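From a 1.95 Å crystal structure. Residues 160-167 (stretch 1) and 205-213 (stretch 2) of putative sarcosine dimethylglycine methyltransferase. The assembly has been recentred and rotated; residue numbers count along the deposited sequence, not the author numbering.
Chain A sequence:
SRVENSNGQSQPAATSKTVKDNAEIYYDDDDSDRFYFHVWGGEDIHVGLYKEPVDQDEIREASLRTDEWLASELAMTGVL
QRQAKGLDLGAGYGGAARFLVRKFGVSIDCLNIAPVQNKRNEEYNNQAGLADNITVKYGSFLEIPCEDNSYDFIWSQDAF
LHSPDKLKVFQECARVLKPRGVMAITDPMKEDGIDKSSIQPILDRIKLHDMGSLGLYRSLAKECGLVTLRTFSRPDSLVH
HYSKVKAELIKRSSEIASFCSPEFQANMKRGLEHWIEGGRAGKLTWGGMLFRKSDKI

Stretch 1, residues 160-167: FLHSPDKL
Stretch 2 205-213: RIKLHDMGS

The two stretches meet through a small apolar cluster and one bridging water, burying 259 Å² in total. No direct hydrogen bond crosses between them. In stretch 1, Phe-160 to His-162 have helical phi/psi. Ser-163 N donates to Phe-160 O at 3.0 Å, closing a turn. Loop follows to Asp-165, with positive phi (48/61), which caps the helix starting at Lys-166.

Stretch 2 begins at the end of a helix. Arg-205 (-57/-43) is out of reach. Ile-206 (-98/-8) points toward stretch 1 with chi1 p and chi2 t. Ile-206 CD1 lies 4.5 Å from Leu-161 CD1, a loose apolar contact. Lys-207 leaves the helix with positive phi (76/54), and its side chain is out of reach of stretch 1.

Leu-208 is extended (-126/143) and points toward stretch 1. Its chi1 is between wells at -100°, with chi2 p. Leu-208 CA is 7.5 Å from His-162 CA. Leu-208 CD2 approaches Leu-161 O at 3.4 Å and Leu-161 CD1 at 3.9 Å, so this methyl packs on both backbone and side chain. Leu-208 CD1 lies 4.5 Å from His-162 CA. The His-162 CA-to-CB bond runs sideways, but the end of the side chain (chi1 m) comes nearer, with His-162 ND1 4.7 Å from Leu-208 CD1; the residue as a whole remains exposed.

His-209 (-68/-45) is out of reach. Asp-210 is extended (-153/-179), with chi1 t. Asp-210 OD1 accepts from Met-211 N at 2.5 Å, which ties the side chain to the following backbone.

Met-211 is selenomethionine, extended at -125/155, with all three chi angles t. Its CA-to-CB bond runs sideways, but the long side chain brings Met-211 CE to 3.7 Å from Leu-161 CD1. Leu-161 has chi1 t and chi2 p. Leu-161 CD1 touches Ile-206, Leu-208 and Met-211, and is the centre of the apolar cluster.

Gly-212 (-67/162) makes the closest CA approach, Gly-212 CA to Leu-161 CA at 6.6 Å. Gly-212 N is 4.2 Å from Lys-166 CE. An ideal CB on Gly-212 would lie 3.7 Å from Lys-166 CE, so the lysine chain runs close beside the glycine. The water joins the stretches: its O accepts from Gly-212 N at 2.8 Å and from Lys-166 NZ at 3.1 Å, and donates to Leu-161 O at 3.0 Å. Lys-166 (chi m, m, t, m) reaches back to the preceding turn. Lys-166 NZ donates to Ser-163 O at a very short 2.5 Å and weakly to Phe-160 O at 3.3 Å.

Ser-213 (-154/160, chi1 p) makes no contact with stretch 1. It caps the helix that follows.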

ATOM      1  N   PHE A 160      16.948  -5.220   1.121  1.00 14.28           N
ATOM      2  CA  PHE A 160      17.720  -3.966   0.908  1.00 14.99           C
ATOM      3  C   PHE A 160      18.149  -3.369   2.262  1.00 15.21           C
ATOM      4  O   PHE A 160      19.160  -2.669   2.333  1.00 14.37           O
ATOM      5  CB  PHE A 160      16.867  -2.923   0.158  1.00 14.68           C
ATOM      6  CG  PHE A 160      16.736  -3.137  -1.359  1.00 15.37           C
ATOM      7  CD1 PHE A 160      16.966  -4.382  -1.982  1.00 14.59           C
ATOM      8  CD2 PHE A 160      16.381  -2.057  -2.164  1.00 14.67           C
ATOM      9  CE1 PHE A 160      16.809  -4.536  -3.378  1.00 15.54           C
ATOM     10  CE2 PHE A 160      16.229  -2.195  -3.539  1.00 15.02           C
ATOM     11  CZ  PHE A 160      16.450  -3.452  -4.154  1.00 16.02           C
ATOM     12  N   LEU A 161      17.394  -3.682   3.324  1.00 15.81           N
ATOM     13  CA  LEU A 161      17.689  -3.230   4.696  1.00 17.62           C
ATOM     14  C   LEU A 161      19.186  -3.319   5.040  1.00 20.31           C
ATOM     15  O   LEU A 161      19.753  -2.375   5.598  1.00 21.42           O
ATOM     16  CB  LEU A 161      16.856  -4.027   5.748  1.00 17.36           C
ATOM     17  CG  LEU A 161      17.133  -3.797   7.253  1.00 16.72           C
ATOM     18  CD1 LEU A 161      16.782  -2.387   7.629  1.00 16.42           C
ATOM     19  CD2 LEU A 161      16.335  -4.742   8.128  1.00 17.33           C
ATOM     20  N   HIS A 162      19.805  -4.447   4.714  1.00 21.85           N
ATOM     21  CA  HIS A 162      21.179  -4.740   5.111  1.00 24.15           C
ATOM     22  C   HIS A 162      22.247  -4.238   4.136  1.00 25.94           C
ATOM     23  O   HIS A 162      23.459  -4.202   4.448  1.00 26.14           O
ATOM     24  CB  HIS A 162      21.309  -6.245   5.310  1.00 25.41           C
ATOM     25  CG  HIS A 162      20.278  -6.807   6.242  1.00 27.65           C
ATOM     26  ND1 HIS A 162      20.246  -6.492   7.586  1.00 29.69           N
ATOM     27  CD2 HIS A 162      19.231  -7.638   6.021  1.00 29.83           C
ATOM     28  CE1 HIS A 162      19.238  -7.127   8.159  1.00 29.54           C
ATOM     29  NE2 HIS A 162      18.601  -7.822   7.231  1.00 30.75           N
ATOM     30  N   SER A 163      21.803  -3.830   2.955  1.00 25.85           N
ATOM     31  CA  SER A 163      22.716  -3.392   1.937  1.00 26.93           C
ATOM     32  C   SER A 163      23.248  -2.009   2.241  1.00 26.84           C
ATOM     33  O   SER A 163      22.474  -1.062   2.442  1.00 27.47           O
ATOM     34  CB  SER A 163      22.006  -3.374   0.593  1.00 27.61           C
ATOM     35  OG  SER A 163      22.943  -3.439  -0.444  1.00 29.82           O
ATOM     36  N   PRO A 164      24.584  -1.881   2.321  1.00 26.65           N
ATOM     37  CA  PRO A 164      25.043  -0.515   2.225  1.00 26.11           C
ATOM     38  C   PRO A 164      25.054  -0.133   0.736  1.00 24.33           C
ATOM     39  O   PRO A 164      24.672  -0.949  -0.138  1.00 26.04           O
ATOM     40  CB  PRO A 164      26.457  -0.560   2.820  1.00 26.90           C
ATOM     41  CG  PRO A 164      26.939  -1.988   2.581  1.00 27.32           C
ATOM     42  CD  PRO A 164      25.682  -2.859   2.469  1.00 26.98           C
ATOM     43  N   ASP A 165      25.488   1.076   0.452  1.00 21.40           N
ATOM     44  CA  ASP A 165      25.504   1.582  -0.895  1.00 18.48           C
ATOM     45  C   ASP A 165      24.185   1.359  -1.622  1.00 16.86           C
ATOM     46  O   ASP A 165      24.126   0.683  -2.635  1.00 15.34           O
ATOM     47  CB  ASP A 165      26.689   1.024  -1.674  1.00 19.13           C
ATOM     48  CG  ASP A 165      27.121   1.946  -2.773  1.00 20.12           C
ATOM     49  OD1 ASP A 165      28.224   1.736  -3.314  1.00 20.93           O
ATOM     50  OD2 ASP A 165      26.341   2.884  -3.093  1.00 18.94           O
ATOM     51  N   LYS A 166      23.129   1.947  -1.077  1.00 15.37           N
ATOM     52  CA  LYS A 166      21.789   1.907  -1.685  1.00 15.60           C
ATOM     53  C   LYS A 166      21.765   2.479  -3.097  1.00 14.27           C
ATOM     54  O   LYS A 166      21.022   1.971  -3.933  1.00 15.31           O
ATOM     55  CB  LYS A 166      20.746   2.614  -0.804  1.00 15.37           C
ATOM     56  CG  LYS A 166      20.611   2.103   0.649  1.00 17.40           C
ATOM     57  CD  LYS A 166      19.699   0.903   0.791  1.00 18.24           C
ATOM     58  CE  LYS A 166      19.300   0.670   2.267  1.00 17.98           C
ATOM     59  NZ  LYS A 166      20.468   0.266   3.092  1.00 20.18           N
ATOM     60  N   LEU A 167      22.552   3.527  -3.374  1.00 13.97           N
ATOM     61  CA  LEU A 167      22.612   4.055  -4.741  1.00 13.23           C
ATOM     62  C   LEU A 167      23.102   2.963  -5.708  1.00 12.74           C
ATOM     63  O   LEU A 167      22.536   2.768  -6.759  1.00 13.65           O
ATOM     64  CB  LEU A 167      23.480   5.321  -4.875  1.00 13.29           C
ATOM     65  CG  LEU A 167      23.617   5.897  -6.309  1.00 13.43           C
ATOM     66  CD1 LEU A 167      22.244   6.206  -6.966  1.00 14.25           C
ATOM     67  CD2 LEU A 167      24.613   7.104  -6.443  1.00 13.52           C
ATOM     68  N   ARG A 205      21.998  -1.730  17.479  1.00 36.72           N
ATOM     69  CA  ARG A 205      21.602  -3.114  17.809  1.00 37.63           C
ATOM     70  C   ARG A 205      21.778  -4.064  16.611  1.00 38.14           C
ATOM     71  O   ARG A 205      22.319  -5.172  16.777  1.00 38.41           O
ATOM     72  CB  ARG A 205      20.152  -3.160  18.383  1.00 37.13           C
ATOM     73  CG  ARG A 205      19.612  -4.555  18.785  1.00 36.91           C
ATOM     74  CD  ARG A 205      20.553  -5.359  19.714  1.00 36.28           C
ATOM     75  NE  ARG A 205      20.798  -4.714  21.048  1.00 36.42           N
ATOM     76  CZ  ARG A 205      21.164  -5.576  22.131  1.00 36.21           C
ATOM     77  NH1 ARG A 205      21.550  -6.814  22.065  1.00 36.00           N
ATOM     78  NH2 ARG A 205      21.395  -4.883  23.299  1.00 35.69           N
ATOM     79  N   ILE A 206      21.369  -3.605  15.419  1.00 38.47           N
ATOM     80  CA  ILE A 206      21.459  -4.416  14.190  1.00 39.08           C
ATOM     81  C   ILE A 206      22.698  -4.098  13.310  1.00 38.79           C
ATOM     82  O   ILE A 206      22.905  -4.764  12.274  1.00 38.83           O
ATOM     83  CB  ILE A 206      20.136  -4.328  13.352  1.00 39.04           C
ATOM     84  CG1 ILE A 206      20.037  -2.990  12.604  1.00 40.04           C
ATOM     85  CG2 ILE A 206      18.902  -4.566  14.255  1.00 39.48           C
ATOM     86  CD1 ILE A 206      18.915  -2.950  11.532  1.00 39.17           C
ATOM     87  N   LYS A 207      23.423  -3.020  13.708  1.00 38.57           N
ATOM     88  CA  LYS A 207      24.734  -2.655  13.117  1.00 38.27           C
ATOM     89  C   LYS A 207      24.681  -1.998  11.710  1.00 37.60           C
ATOM     90  O   LYS A 207      25.367  -2.428  10.773  1.00 37.57           O
ATOM     91  CB  LYS A 207      25.744  -3.829  13.188  1.00 38.03           C
ATOM     92  CG  LYS A 207      26.300  -4.050  14.629  1.00 38.51           C
ATOM     93  CD  LYS A 207      25.338  -4.935  15.503  1.00 38.30           C
ATOM     94  CE  LYS A 207      25.837  -6.402  15.518  1.00 38.53           C
ATOM     95  NZ  LYS A 207      27.105  -6.481  16.402  1.00 37.32           N
ATOM     96  N   LEU A 208      23.904  -0.923  11.611  1.00 36.90           N
ATOM     97  CA  LEU A 208      23.744  -0.133  10.380  1.00 36.29           C
ATOM     98  C   LEU A 208      24.040   1.365  10.634  1.00 35.46           C
ATOM     99  O   LEU A 208      23.691   1.878  11.690  1.00 35.63           O
ATOM    100  CB  LEU A 208      22.292  -0.278   9.886  1.00 36.94           C
ATOM    101  CG  LEU A 208      21.875  -1.235   8.758  1.00 37.14           C
ATOM    102  CD1 LEU A 208      22.551  -2.617   8.824  1.00 38.91           C
ATOM    103  CD2 LEU A 208      20.348  -1.362   8.750  1.00 37.22           C
ATOM    104  N   HIS A 209      24.657   2.063   9.677  1.00 34.17           N
ATOM    105  CA  HIS A 209      24.889   3.523   9.802  1.00 33.23           C
ATOM    106  C   HIS A 209      23.609   4.374   9.749  1.00 32.26           C
ATOM    107  O   HIS A 209      23.433   5.312  10.543  1.00 32.99           O
ATOM    108  CB  HIS A 209      25.861   4.016   8.728  1.00 33.64           C
ATOM    109  CG  HIS A 209      27.289   3.624   8.980  1.00 35.05           C
ATOM    110  ND1 HIS A 209      27.780   3.363  10.242  1.00 35.84           N
ATOM    111  CD2 HIS A 209      28.336   3.478   8.133  1.00 36.57           C
ATOM    112  CE1 HIS A 209      29.064   3.057  10.161  1.00 36.18           C
ATOM    113  NE2 HIS A 209      29.426   3.118   8.892  1.00 35.83           N
ATOM    114  N   ASP A 210      22.750   4.047   8.783  1.00 29.23           N
ATOM    115  CA  ASP A 210      21.443   4.657   8.612  1.00 26.70           C
ATOM    116  C   ASP A 210      20.517   3.631   7.921  1.00 24.69           C
ATOM    117  O   ASP A 210      20.909   2.487   7.634  1.00 24.04           O
ATOM    118  CB  ASP A 210      21.538   5.985   7.831  1.00 26.45           C
ATOM    119  CG  ASP A 210      20.304   6.894   8.025  1.00 27.44           C
ATOM    120  OD1 ASP A 210      19.245   6.438   8.524  1.00 25.82           O
ATOM    121  OD2 ASP A 210      20.394   8.086   7.669  1.00 26.61           O
HETATM  122  N   MSE A 211      19.282   4.045   7.674  1.00 22.15           N
HETATM  123  CA  MSE A 211      18.247   3.144   7.228  1.00 19.28           C
HETATM  124  C   MSE A 211      17.633   3.666   5.931  1.00 18.59           C
HETATM  125  O   MSE A 211      17.683   4.860   5.674  1.00 18.44           O
HETATM  126  CB  MSE A 211      17.172   3.085   8.313  1.00 20.25           C
HETATM  127  CG  MSE A 211      16.444   1.810   8.340  1.00 19.28           C
HETATM  128 SE   MSE A 211      15.355   1.610   9.890  1.00 14.73          SE
HETATM  129  CE  MSE A 211      14.570   0.113   9.267  1.00 21.49           C
ATOM    130  N   GLY A 212      17.059   2.766   5.129  1.00 17.11           N
ATOM    131  CA  GLY A 212      16.235   3.166   3.989  1.00 14.96           C
ATOM    132  C   GLY A 212      14.949   3.856   4.425  1.00 14.05           C
ATOM    133  O   GLY A 212      14.561   3.771   5.579  1.00 12.92           O
ATOM    134  N   SER A 213      14.322   4.585   3.494  1.00 14.83           N
ATOM    135  CA  SER A 213      12.986   5.183   3.691  1.00 13.77           C
ATOM    136  C   SER A 213      12.348   5.345   2.300  1.00 14.41           C
ATOM    137  O   SER A 213      13.062   5.324   1.269  1.00 13.88           O
ATOM    138  CB  SER A 213      13.089   6.566   4.361  1.00 13.72           C
ATOM    139  OG  SER A 213      13.830   7.440   3.532  1.00 12.74           O
TER
HETATM  140  O   HOH W   1      18.505   0.356   5.490  1.00 46.20           O